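Local coordinates for soluble inorganic pyrophosphatase (Toxoplasma gondii, PDB 5WRT), which probably hydrolyses inorganic diphosphate to phosphate with the help of magnesium ions, at residues V123-S128 and L158-G163. Residues are numbered along the deposited sequence; the frame is centred on the assembly and turned at random.
Sequences VVEIGS and LAIREG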
ATOM      1  N   VAL A 123       2.344  -8.270  14.762  1.00 20.52           N
ATOM      2  CA  VAL A 123       2.527  -6.936  15.326  1.00 20.37           C
ATOM      3  C   VAL A 123       3.243  -6.056  14.308  1.00 20.68           C
ATOM      4  O   VAL A 123       4.197  -6.489  13.652  1.00 21.07           O
ATOM      5  CB  VAL A 123       3.303  -6.980  16.663  1.00 21.13           C
ATOM      6  CG1 VAL A 123       4.617  -7.735  16.510  1.00 20.99           C
ATOM      7  CG2 VAL A 123       3.543  -5.572  17.196  1.00 20.65           C
ATOM      8  N   VAL A 124       2.767  -4.821  14.168  1.00 21.89           N
ATOM      9  CA  VAL A 124       3.402  -3.804  13.337  1.00 21.19           C
ATOM     10  C   VAL A 124       4.047  -2.783  14.264  1.00 22.30           C
ATOM     11  O   VAL A 124       3.373  -2.210  15.130  1.00 23.00           O
ATOM     12  CB  VAL A 124       2.395  -3.131  12.391  1.00 20.70           C
ATOM     13  CG1 VAL A 124       3.113  -2.233  11.402  1.00 20.29           C
ATOM     14  CG2 VAL A 124       1.569  -4.177  11.658  1.00 20.24           C
ATOM     15  N   GLU A 125       5.344  -2.554  14.087  1.00 22.10           N
ATOM     16  CA  GLU A 125       6.077  -1.561  14.859  1.00 22.40           C
ATOM     17  C   GLU A 125       6.246  -0.313  14.004  1.00 23.70           C
ATOM     18  O   GLU A 125       6.732  -0.391  12.871  1.00 23.27           O
ATOM     19  CB  GLU A 125       7.438  -2.104  15.300  1.00 23.11           C
ATOM     20  CG  GLU A 125       8.076  -1.356  16.460  1.00 25.97           C
ATOM     21  CD  GLU A 125       8.773  -0.082  16.028  1.00 27.66           C
ATOM     22  OE1 GLU A 125       9.489  -0.111  15.004  1.00 29.24           O
ATOM     23  OE2 GLU A 125       8.610   0.949  16.715  1.00 28.07           O
ATOM     24  N   ILE A 126       5.846   0.837  14.547  1.00 24.17           N
ATOM     25  CA  ILE A 126       5.680   2.047  13.752  1.00 24.36           C
ATOM     26  C   ILE A 126       6.851   3.011  13.916  1.00 26.99           C
ATOM     27  O   ILE A 126       6.797   4.136  13.406  1.00 27.81           O
ATOM     28  CB  ILE A 126       4.349   2.739  14.084  1.00 24.50           C
ATOM     29  CG1 ILE A 126       4.374   3.285  15.512  1.00 24.02           C
ATOM     30  CG2 ILE A 126       3.191   1.767  13.913  1.00 21.87           C
ATOM     31  CD1 ILE A 126       3.171   4.133  15.859  1.00 24.84           C
ATOM     32  N   GLY A 127       7.911   2.596  14.602  1.00 28.05           N
ATOM     33  CA  GLY A 127       9.053   3.461  14.811  1.00 30.33           C
ATOM     34  C   GLY A 127       9.792   3.782  13.523  1.00 31.22           C
ATOM     35  O   GLY A 127       9.603   3.163  12.475  1.00 29.01           O
ATOM     36  N   SER A 128      10.665   4.787  13.617  1.00 33.65           N
ATOM     37  CA  SER A 128      11.368   5.286  12.440  1.00 35.03           C
ATOM     38  C   SER A 128      12.540   4.399  12.033  1.00 32.35           C
ATOM     39  O   SER A 128      12.835   4.284  10.839  1.00 33.13           O
ATOM     40  CB  SER A 128      11.861   6.711  12.695  1.00 34.77           C
ATOM     41  OG  SER A 128      12.387   7.287  11.512  1.00 42.18           O
ATOM     42  N   LEU A 158      -0.683  -2.836  16.641  1.00 20.50           N
ATOM     43  CA  LEU A 158       0.214  -1.712  16.419  1.00 21.72           C
ATOM     44  C   LEU A 158       0.976  -1.420  17.704  1.00 22.53           C
ATOM     45  O   LEU A 158       0.392  -1.396  18.791  1.00 22.85           O
ATOM     46  CB  LEU A 158      -0.553  -0.469  15.966  1.00 20.80           C
ATOM     47  CG  LEU A 158      -1.700  -0.691  14.977  1.00 23.09           C
ATOM     48  CD1 LEU A 158      -2.504   0.587  14.792  1.00 24.75           C
ATOM     49  CD2 LEU A 158      -1.181  -1.199  13.639  1.00 22.82           C
ATOM     50  N   ALA A 159       2.281  -1.191  17.574  1.00 21.22           N
ATOM     51  CA  ALA A 159       3.132  -1.034  18.742  1.00 21.98           C
ATOM     52  C   ALA A 159       4.253  -0.056  18.427  1.00 23.29           C
ATOM     53  O   ALA A 159       4.522   0.257  17.265  1.00 23.58           O
ATOM     54  CB  ALA A 159       3.703  -2.380  19.200  1.00 21.55           C
ATOM     55  N   ILE A 160       4.905   0.429  19.482  1.00 23.27           N
ATOM     56  CA  ILE A 160       6.025   1.353  19.350  1.00 25.24           C
ATOM     57  C   ILE A 160       7.210   0.799  20.130  1.00 25.87           C
ATOM     58  O   ILE A 160       7.061   0.350  21.272  1.00 25.09           O
ATOM     59  CB  ILE A 160       5.667   2.777  19.823  1.00 25.65           C
ATOM     60  CG1 ILE A 160       6.884   3.697  19.707  1.00 27.23           C
ATOM     61  CG2 ILE A 160       5.119   2.770  21.245  1.00 26.43           C
ATOM     62  CD1 ILE A 160       7.254   4.036  18.280  1.00 26.86           C
ATOM     63  N   ARG A 161       8.378   0.821  19.497  1.00 26.55           N
ATOM     64  CA  ARG A 161       9.598   0.286  20.085  1.00 29.50           C
ATOM     65  C   ARG A 161      10.061   1.149  21.254  1.00 29.03           C
ATOM     66  O   ARG A 161      10.099   2.378  21.151  1.00 29.85           O
ATOM     67  CB  ARG A 161      10.673   0.222  19.001  1.00 29.94           C
ATOM     68  CG  ARG A 161      12.023  -0.290  19.422  1.00 33.04           C
ATOM     69  CD  ARG A 161      12.962  -0.294  18.222  1.00 34.28           C
ATOM     70  NE  ARG A 161      13.298   1.060  17.786  1.00 35.15           N
ATOM     71  CZ  ARG A 161      14.275   1.791  18.311  1.00 35.82           C
ATOM     72  NH1 ARG A 161      15.021   1.299  19.290  1.00 33.98           N
ATOM     73  NH2 ARG A 161      14.509   3.015  17.855  1.00 35.37           N
ATOM     74  N   GLU A 162      10.404   0.511  22.373  1.00 30.19           N
ATOM     75  CA  GLU A 162      11.037   1.244  23.460  1.00 31.62           C
ATOM     76  C   GLU A 162      12.404   1.732  23.002  1.00 35.35           C
ATOM     77  O   GLU A 162      13.203   0.961  22.462  1.00 37.07           O
ATOM     78  CB  GLU A 162      11.163   0.382  24.716  1.00 31.52           C
ATOM     79  CG  GLU A 162      11.995   1.042  25.816  1.00 32.48           C
ATOM     80  CD  GLU A 162      12.174   0.167  27.043  1.00 36.01           C
ATOM     81  OE1 GLU A 162      11.755   0.591  28.142  1.00 37.90           O
ATOM     82  OE2 GLU A 162      12.740  -0.939  26.913  1.00 36.88           O
ATOM     83  N   GLY A 163      12.672   3.015  23.215  1.00 34.67           N
ATOM     84  CA  GLY A 163      13.853   3.662  22.699  1.00 36.35           C
ATOM     85  C   GLY A 163      13.603   4.544  21.494  1.00 36.95           C
ATOM     86  O   GLY A 163      14.443   5.398  21.183  1.00 37.26           O
TER
HETATM   87  O   HOH W   1      11.713   1.505  14.942  1.00 31.50           O
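Glu125 reaches across to Arg161 and closes off the end of a parallel strand pair. Its CG stands anti to the backbone N (chi1 -161°), and the bend at the next torsion brings the carboxylate up to the amide of Arg161. There OE2 takes this N-H, with 2.8 Å from Arg161 N to Glu125 OE2, on the anti side and tilted out of the carboxylate plane. Gly127 N gives OE2 a second bond, from the opposite face of that plane, so one oxygen ties the turn after its own strand to the neighbouring strand. The other oxygen, OE1, receives a hydrogen bond from Asn92 ND2 and another from a water, 2.7 Å from Glu125 OE1, that also accepts from Arg161 NE. The charged groups do not touch: Glu125 OE2 stays 4.8 Å from Arg161 NE, with the carboxylate and guanidinium planes 77° apart. Arg161 instead lays its CB against the carboxylate.

Behind this grip the backbones pair through Ala159, whose N bonds to Val124 O (2.9 Å) and whose O accepts from Ile126 N (3.1 Å). Side chains sort to the two sheet faces. Val124 and Leu158 share one, where both touch Ile187 of helix 183-193; Glu125 and Ala159 share the other, where Val123 CG2 packs 3.8 Å from Ala159 CB. Past the pairing, Ile160 and Ile126 cross at about a right angle, Ile160 CD1 lying 4.1 Å from Ile126 CG1 and also against Gly127 CA.

Strands 115-125 and 152-161 form the parallel pair inside the mixed, curled sheet of the pyrophosphatase domain, the OB-like barrel of family I enzymes, flanked by antiparallel 92-95 and 136-149. Strand 115-125 carries the magnesium ligands Asp117 and Asp122 and strand 152-161 carries Asp154, so the pair supplies all three.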